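Local atomic coordinates of putative diflavin flavoprotein A 3 (Synechocystis sp., PDB entry 6H0C), a protein that probably passes electrons from NADH to oxygen, reducing it to water, and is seen here as its flavodiiron core without the flavin reductase part. Residues 327-332 / 359-364; 288-293 / 298-303. One frame throughout, in Å; residues are numbered along the deposited sequence.

Overall arrangement
Both contacts lie in the flavodoxin-like part of the chain. Following the chain, contact 2 comes earlier: strand 286-291, an outermost strand of the five-stranded parallel sheet, turns within a few residues into helix 297-306, and the tight loop is closed by 288-293 against 298-303. Contact 1 follows in series and spans strand 341-348, joining helix 323-335 to helix 353-364. The two neither nest nor cross. Their centres are about 14 Å apart, and the contacts touch through helix 323-335, where Ile331 CG2 packs 3.8 Å from Ile300 CG2. Three helices thus stand side by side on one face of the sheet.

Contact 1 of 2, residues 327-332 / 359-364; sequences TALGIT and ENKFRD
Leu329 and Phe362 join two neighbouring helices on one face of the flavodoxin-like domain, a three-layer alpha/beta fold. The short segments run almost parallel, 9° apart, as expected for successive helices that each return from a parallel sheet. At 11.9 Å their axes are well separated; the gap is spanned mainly by Leu329 and Phe362, and little surface is buried.

Early in segment 327-332, Ala328 turns to helix 297-306 and the sheet, but its carbonyl matters here: Ala328 O takes both the helical bond from Thr332 N (2.8 Å) and a second bond from Thr332 OG1 (2.9 Å), whose oxygen stands above the carbonyl plane. Leu329 follows and reaches across. A chi1 of 166° sends its CG out opposite the backbone N, toward the other helix, and CD1 meets the outer end of the Phe362 ring, 3.6 Å from CZ and only slightly farther from CE1. The approach is oblique to the ring, and the two side chains pass alongside, pointing opposite ways. The other branch, CD2, rests more loosely near Lys361 CG, part of a lysine whose amino end leads away from helix 323-335.

One turn on, Thr332 bonds Ala328 O through OG1 while its CG2 faces Phe362, again obliquely. Phe362 itself is buried: its ring also packs edge-to-face with Phe310 and Phe312 of strand 309-313 and touches Cys342 and Val344 of strand 341-348. Leu329 and Thr332 lie beside an aromatic cluster that seats helix 353-364 on the sheet. Thr332 CG2 lies 4.3 Å from Phe362 CE1.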
ATOM      1  N   THR A 327       5.840 -13.364 -17.994  1.00 22.95           N
ATOM      2  CA  THR A 327       5.790 -12.361 -19.048  1.00 26.64           C
ATOM      3  C   THR A 327       6.721 -11.178 -18.732  1.00 26.92           C
ATOM      4  O   THR A 327       7.393 -10.679 -19.634  1.00 26.83           O
ATOM      5  CB  THR A 327       4.353 -11.854 -19.292  1.00 24.09           C
ATOM      6  OG1 THR A 327       3.845 -11.269 -18.095  1.00 24.52           O
ATOM      7  CG2 THR A 327       3.454 -13.014 -19.710  1.00 22.54           C
ATOM      8  N   ALA A 328       6.777 -10.734 -17.474  1.00 23.77           N
ATOM      9  CA  ALA A 328       7.740  -9.681 -17.085  1.00 22.86           C
ATOM     10  C   ALA A 328       9.182 -10.120 -17.385  1.00 25.89           C
ATOM     11  O   ALA A 328      10.016  -9.315 -17.807  1.00 25.24           O
ATOM     12  CB  ALA A 328       7.591  -9.322 -15.598  1.00 19.29           C
ATOM     13  N   LEU A 329       9.467 -11.402 -17.161  1.00 22.36           N
ATOM     14  CA  LEU A 329      10.794 -11.956 -17.428  1.00 24.70           C
ATOM     15  C   LEU A 329      11.175 -11.781 -18.903  1.00 26.16           C
ATOM     16  O   LEU A 329      12.304 -11.399 -19.219  1.00 26.22           O
ATOM     17  CB  LEU A 329      10.844 -13.438 -17.035  1.00 23.92           C
ATOM     18  CG  LEU A 329      12.035 -14.262 -17.537  1.00 25.34           C
ATOM     19  CD1 LEU A 329      13.305 -13.844 -16.831  1.00 27.62           C
ATOM     20  CD2 LEU A 329      11.783 -15.757 -17.357  1.00 24.84           C
ATOM     21  N   GLY A 330      10.229 -12.057 -19.800  1.00 23.77           N
ATOM     22  CA  GLY A 330      10.462 -11.899 -21.225  1.00 22.25           C
ATOM     23  C   GLY A 330      10.770 -10.463 -21.607  1.00 23.28           C
ATOM     24  O   GLY A 330      11.696 -10.187 -22.381  1.00 25.64           O
ATOM     25  N   ILE A 331       9.984  -9.539 -21.067  1.00 22.41           N
ATOM     26  CA  ILE A 331      10.182  -8.125 -21.355  1.00 22.28           C
ATOM     27  C   ILE A 331      11.521  -7.669 -20.799  1.00 24.63           C
ATOM     28  O   ILE A 331      12.237  -6.899 -21.438  1.00 27.20           O
ATOM     29  CB  ILE A 331       9.034  -7.264 -20.775  1.00 22.58           C
ATOM     30  CG1 ILE A 331       7.700  -7.664 -21.425  1.00 25.41           C
ATOM     31  CG2 ILE A 331       9.318  -5.777 -20.977  1.00 19.68           C
ATOM     32  CD1 ILE A 331       6.477  -7.069 -20.746  1.00 24.85           C
ATOM     33  N   THR A 332      11.870  -8.158 -19.614  1.00 23.95           N
ATOM     34  CA  THR A 332      13.132  -7.778 -18.997  1.00 24.81           C
ATOM     35  C   THR A 332      14.313  -8.303 -19.816  1.00 26.39           C
ATOM     36  O   THR A 332      15.245  -7.558 -20.117  1.00 26.06           O
ATOM     37  CB  THR A 332      13.218  -8.288 -17.548  1.00 23.10           C
ATOM     38  OG1 THR A 332      12.174  -7.682 -16.773  1.00 24.36           O
ATOM     39  CG2 THR A 332      14.570  -7.931 -16.927  1.00 25.12           C
ATOM     40  N   GLU A 359      16.654 -17.546 -11.271  1.00 27.61           N
ATOM     41  CA  GLU A 359      18.090 -17.471 -11.048  1.00 28.04           C
ATOM     42  C   GLU A 359      18.834 -18.028 -12.262  1.00 34.50           C
ATOM     43  O   GLU A 359      19.773 -17.415 -12.770  1.00 36.83           O
ATOM     44  CB  GLU A 359      18.467 -18.236  -9.777  1.00 33.98           C
ATOM     45  CG  GLU A 359      19.961 -18.271  -9.464  1.00 44.15           C
ATOM     46  CD  GLU A 359      20.256 -18.904  -8.114  1.00 46.80           C
ATOM     47  OE1 GLU A 359      19.793 -20.039  -7.874  1.00 47.15           O
ATOM     48  OE2 GLU A 359      20.939 -18.259  -7.292  1.00 49.55           O
ATOM     49  N   ASN A 360      18.380 -19.184 -12.732  1.00 36.41           N
ATOM     50  CA  ASN A 360      18.982 -19.855 -13.879  1.00 37.85           C
ATOM     51  C   ASN A 360      18.891 -19.061 -15.166  1.00 36.88           C
ATOM     52  O   ASN A 360      19.857 -18.996 -15.930  1.00 36.24           O
ATOM     53  CB  ASN A 360      18.327 -21.210 -14.098  1.00 39.08           C
ATOM     54  CG  ASN A 360      18.811 -22.239 -13.131  1.00 43.35           C
ATOM     55  OD1 ASN A 360      19.936 -22.155 -12.640  1.00 45.03           O
ATOM     56  ND2 ASN A 360      17.971 -23.222 -12.842  1.00 45.46           N
ATOM     57  N   LYS A 361      17.723 -18.476 -15.415  1.00 34.47           N
ATOM     58  CA  LYS A 361      17.509 -17.727 -16.647  1.00 34.89           C
ATOM     59  C   LYS A 361      18.383 -16.475 -16.674  1.00 34.01           C
ATOM     60  O   LYS A 361      18.974 -16.146 -17.703  1.00 33.33           O
ATOM     61  CB  LYS A 361      16.026 -17.370 -16.815  1.00 32.27           C
ATOM     62  CG  LYS A 361      15.250 -18.407 -17.621  1.00 34.74           C
ATOM     63  CD  LYS A 361      15.563 -19.808 -17.135  1.00 47.47           C
ATOM     64  CE  LYS A 361      15.000 -20.878 -18.050  1.00 52.99           C
ATOM     65  NZ  LYS A 361      15.103 -22.227 -17.410  1.00 56.89           N
ATOM     66  N   PHE A 362      18.489 -15.794 -15.541  1.00 32.63           N
ATOM     67  CA  PHE A 362      19.305 -14.594 -15.476  1.00 34.31           C
ATOM     68  C   PHE A 362      20.794 -14.948 -15.539  1.00 38.59           C
ATOM     69  O   PHE A 362      21.576 -14.245 -16.190  1.00 37.53           O
ATOM     70  CB  PHE A 362      18.967 -13.785 -14.219  1.00 31.78           C
ATOM     71  CG  PHE A 362      17.634 -13.090 -14.302  1.00 31.02           C
ATOM     72  CD1 PHE A 362      17.279 -12.383 -15.444  1.00 32.11           C
ATOM     73  CD2 PHE A 362      16.725 -13.163 -13.258  1.00 29.54           C
ATOM     74  CE1 PHE A 362      16.041 -11.749 -15.537  1.00 29.96           C
ATOM     75  CE2 PHE A 362      15.488 -12.535 -13.348  1.00 28.28           C
ATOM     76  CZ  PHE A 362      15.146 -11.831 -14.483  1.00 26.15           C
ATOM     77  N   ARG A 363      21.186 -16.047 -14.900  1.00 34.95           N
ATOM     78  CA  ARG A 363      22.580 -16.477 -14.992  1.00 36.15           C
ATOM     79  C   ARG A 363      22.943 -16.856 -16.431  1.00 35.60           C
ATOM     80  O   ARG A 363      23.971 -16.420 -16.943  1.00 38.33           O
ATOM     81  CB  ARG A 363      22.875 -17.644 -14.056  1.00 34.07           C
ATOM     82  CG  ARG A 363      24.337 -18.092 -14.131  1.00 45.66           C
ATOM     83  CD  ARG A 363      24.720 -19.034 -13.001  1.00 55.55           C
ATOM     84  NE  ARG A 363      23.660 -19.994 -12.720  1.00 64.74           N
ATOM     85  CZ  ARG A 363      23.051 -20.108 -11.543  1.00 67.93           C
ATOM     86  NH1 ARG A 363      23.406 -19.330 -10.525  1.00 64.71           N
ATOM     87  NH2 ARG A 363      22.090 -21.010 -11.383  1.00 71.20           N
ATOM     88  N   ASP A 364      22.102 -17.652 -17.083  1.00 35.44           N
ATOM     89  CA  ASP A 364      22.344 -18.021 -18.479  1.00 39.96           C
ATOM     90  C   ASP A 364      22.385 -16.795 -19.389  1.00 42.74           C
ATOM     91  O   ASP A 364      23.113 -16.772 -20.384  1.00 43.52           O
ATOM     92  CB  ASP A 364      21.276 -18.995 -18.982  1.00 37.92           C
ATOM     93  CG  ASP A 364      21.382 -20.356 -18.328  1.00 43.32           C
ATOM     94  OD1 ASP A 364      20.483 -21.197 -18.546  1.00 45.41           O
ATOM     95  OD2 ASP A 364      22.363 -20.577 -17.584  1.00 44.04           O
TER

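Contact 2 of 2, residues 288-293 / 298-303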
ATOM      1  N   THR A 288      12.062   1.782  -8.179  1.00 24.41           N
ATOM      2  CA  THR A 288      10.811   1.791  -8.913  1.00 22.76           C
ATOM      3  C   THR A 288      10.195   0.411  -8.762  1.00 24.24           C
ATOM      4  O   THR A 288      10.583  -0.544  -9.433  1.00 22.52           O
ATOM      5  CB  THR A 288      11.011   2.129 -10.401  1.00 27.11           C
ATOM      6  OG1 THR A 288      11.441   3.489 -10.528  1.00 28.98           O
ATOM      7  CG2 THR A 288       9.714   1.939 -11.175  1.00 24.05           C
ATOM      8  N   ALA A 289       9.257   0.301  -7.837  1.00 24.08           N
ATOM      9  CA  ALA A 289       8.541  -0.942  -7.648  1.00 21.09           C
ATOM     10  C   ALA A 289       7.633  -1.221  -8.849  1.00 25.84           C
ATOM     11  O   ALA A 289       7.016  -0.315  -9.403  1.00 23.54           O
ATOM     12  CB  ALA A 289       7.731  -0.888  -6.365  1.00 21.21           C
ATOM     13  N   ILE A 290       7.565  -2.485  -9.243  1.00 22.67           N
ATOM     14  CA  ILE A 290       6.671  -2.929 -10.298  1.00 21.92           C
ATOM     15  C   ILE A 290       5.867  -4.128  -9.806  1.00 24.88           C
ATOM     16  O   ILE A 290       6.439  -5.158  -9.422  1.00 22.37           O
ATOM     17  CB  ILE A 290       7.439  -3.330 -11.560  1.00 23.56           C
ATOM     18  CG1 ILE A 290       8.228  -2.141 -12.107  1.00 26.72           C
ATOM     19  CG2 ILE A 290       6.485  -3.920 -12.594  1.00 24.36           C
ATOM     20  CD1 ILE A 290       7.378  -1.148 -12.836  1.00 38.51           C
ATOM     21  N   ASN A 291       4.548  -3.975  -9.792  1.00 23.34           N
ATOM     22  CA  ASN A 291       3.634  -5.071  -9.501  1.00 23.37           C
ATOM     23  C   ASN A 291       3.353  -5.792 -10.818  1.00 24.93           C
ATOM     24  O   ASN A 291       2.639  -5.272 -11.677  1.00 22.85           O
ATOM     25  CB  ASN A 291       2.349  -4.532  -8.850  1.00 25.21           C
ATOM     26  CG  ASN A 291       1.340  -5.622  -8.509  1.00 25.91           C
ATOM     27  OD1 ASN A 291       1.369  -6.716  -9.066  1.00 29.14           O
ATOM     28  ND2 ASN A 291       0.421  -5.309  -7.601  1.00 25.40           N
ATOM     29  N   ALA A 292       3.944  -6.973 -10.985  1.00 23.28           N
ATOM     30  CA  ALA A 292       3.842  -7.709 -12.242  1.00 24.42           C
ATOM     31  C   ALA A 292       2.385  -7.999 -12.595  1.00 25.59           C
ATOM     32  O   ALA A 292       1.996  -8.003 -13.764  1.00 25.29           O
ATOM     33  CB  ALA A 292       4.638  -9.006 -12.156  1.00 23.81           C
ATOM     34  N   GLU A 293       1.581  -8.221 -11.567  1.00 23.51           N
ATOM     35  CA  GLU A 293       0.179  -8.574 -11.745  1.00 28.47           C
ATOM     36  C   GLU A 293      -0.633  -7.451 -12.388  1.00 30.48           C
ATOM     37  O   GLU A 293      -1.535  -7.706 -13.175  1.00 30.82           O
ATOM     38  CB  GLU A 293      -0.419  -8.932 -10.390  1.00 32.71           C
ATOM     39  CG  GLU A 293      -1.609  -9.828 -10.442  1.00 43.87           C
ATOM     40  CD  GLU A 293      -1.980 -10.322  -9.068  1.00 46.90           C
ATOM     41  OE1 GLU A 293      -2.236  -9.479  -8.187  1.00 40.22           O
ATOM     42  OE2 GLU A 293      -1.994 -11.551  -8.860  1.00 57.85           O
ATOM     43  N   GLU A 298       4.633  -1.360 -21.074  1.00 30.38           N
ATOM     44  CA  GLU A 298       5.388  -0.128 -21.225  1.00 33.94           C
ATOM     45  C   GLU A 298       5.985   0.326 -19.886  1.00 32.34           C
ATOM     46  O   GLU A 298       7.105   0.843 -19.847  1.00 34.29           O
ATOM     47  CB  GLU A 298       4.506   0.957 -21.837  1.00 36.78           C
ATOM     48  CG  GLU A 298       4.016   0.586 -23.234  1.00 49.53           C
ATOM     49  CD  GLU A 298       5.158   0.228 -24.182  1.00 60.88           C
ATOM     50  OE1 GLU A 298       6.152   0.987 -24.228  1.00 70.78           O
ATOM     51  OE2 GLU A 298       5.070  -0.813 -24.874  1.00 56.33           O
ATOM     52  N   GLU A 299       5.255   0.117 -18.795  1.00 29.27           N
ATOM     53  CA  GLU A 299       5.789   0.411 -17.467  1.00 37.79           C
ATOM     54  C   GLU A 299       7.084  -0.350 -17.223  1.00 31.77           C
ATOM     55  O   GLU A 299       8.061   0.202 -16.714  1.00 31.18           O
ATOM     56  CB  GLU A 299       4.801   0.037 -16.365  1.00 44.62           C
ATOM     57  CG  GLU A 299       3.664   0.988 -16.133  1.00 57.92           C
ATOM     58  CD  GLU A 299       2.822   0.533 -14.960  1.00 68.29           C
ATOM     59  OE1 GLU A 299       3.404   0.317 -13.871  1.00 71.11           O
ATOM     60  OE2 GLU A 299       1.595   0.361 -15.132  1.00 68.35           O
ATOM     61  N   ILE A 300       7.073  -1.633 -17.566  1.00 27.59           N
ATOM     62  CA  ILE A 300       8.221  -2.478 -17.281  1.00 30.33           C
ATOM     63  C   ILE A 300       9.382  -2.073 -18.175  1.00 31.29           C
ATOM     64  O   ILE A 300      10.514  -1.973 -17.710  1.00 29.17           O
ATOM     65  CB  ILE A 300       7.893  -3.970 -17.459  1.00 26.75           C
ATOM     66  CG1 ILE A 300       6.856  -4.394 -16.413  1.00 24.92           C
ATOM     67  CG2 ILE A 300       9.147  -4.804 -17.306  1.00 24.06           C
ATOM     68  CD1 ILE A 300       6.255  -5.742 -16.662  1.00 29.15           C
ATOM     69  N   LYS A 301       9.096  -1.812 -19.448  1.00 30.73           N
ATOM     70  CA  LYS A 301      10.134  -1.341 -20.357  1.00 28.39           C
ATOM     71  C   LYS A 301      10.777  -0.063 -19.829  1.00 31.81           C
ATOM     72  O   LYS A 301      11.999   0.037 -19.788  1.00 32.30           O
ATOM     73  CB  LYS A 301       9.575  -1.093 -21.753  1.00 28.60           C
ATOM     74  CG  LYS A 301       9.220  -2.344 -22.525  1.00 33.02           C
ATOM     75  CD  LYS A 301       8.585  -1.978 -23.863  1.00 33.18           C
ATOM     76  CE  LYS A 301       8.062  -3.203 -24.590  1.00 38.44           C
ATOM     77  NZ  LYS A 301       7.339  -2.802 -25.836  1.00 43.65           N
ATOM     78  N   GLU A 302       9.959   0.911 -19.431  1.00 31.71           N
ATOM     79  CA  GLU A 302      10.482   2.206 -18.978  1.00 39.67           C
ATOM     80  C   GLU A 302      11.324   2.056 -17.716  1.00 33.53           C
ATOM     81  O   GLU A 302      12.361   2.699 -17.568  1.00 32.69           O
ATOM     82  CB  GLU A 302       9.348   3.203 -18.721  1.00 51.28           C
ATOM     83  CG  GLU A 302       8.489   3.523 -19.942  1.00 75.32           C
ATOM     84  CD  GLU A 302       9.288   4.062 -21.126  1.00 90.40           C
ATOM     85  OE1 GLU A 302       9.054   5.229 -21.515  1.00 97.07           O
ATOM     86  OE2 GLU A 302      10.130   3.318 -21.681  1.00 90.83           O
ATOM     87  N   ALA A 303      10.866   1.215 -16.798  1.00 29.38           N
ATOM     88  CA  ALA A 303      11.608   0.986 -15.573  1.00 30.28           C
ATOM     89  C   ALA A 303      12.975   0.389 -15.904  1.00 33.67           C
ATOM     90  O   ALA A 303      14.000   0.890 -15.443  1.00 33.63           O
ATOM     91  CB  ALA A 303      10.830   0.079 -14.634  1.00 26.43           C
TER
HETATM   92  O   HOH W   1       5.615   1.105 -11.550  1.00 40.97           O
HETATM   93  O   HOH W   2       3.090  -1.605 -10.967  1.00 31.30           O
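A strand-to-helix turn at the border of the parallel sheet brings Ile290 against Ile300 and Ala303. Ile290 does most of the work, using two branches. Its CG2 meets Ile300 CG1 at 3.9 Å, the two side chains crossing obliquely. Chi1 (-61°) places the CG1 branch anti to the carbonyl carbon, and chi2 (-77°) swings Ile290 CD1 to 4.1 Å from Ala303 CB. Thr288 CG2 reaches Ala303 CB too, also at 4.1 Å, so two residues of one strand face share a single small partner. Thr288 OG1 is hydrogen-bonded to Lys306 NZ and Asn257 ND2.

The strand and helix run nearly antiparallel, 153° apart. The helix is the return limb of a beta-alpha-beta crossover in the flavodoxin-like fold: strand 286-291 lies outermost, beside 257-262, and helix 297-306 covers it on the way to strand 309-313. Ile300 packs onward against Ile331 of helix 323-335.

Glu299 reaches back to the strand through water. One water lies 2.9 Å from Ala289 O and, at a weak 3.3 Å, from Glu299 OE1; another accepts from Asn291 N at 3.0 Å and gives Glu299 OE1 a weak, long bond of 3.5 Å.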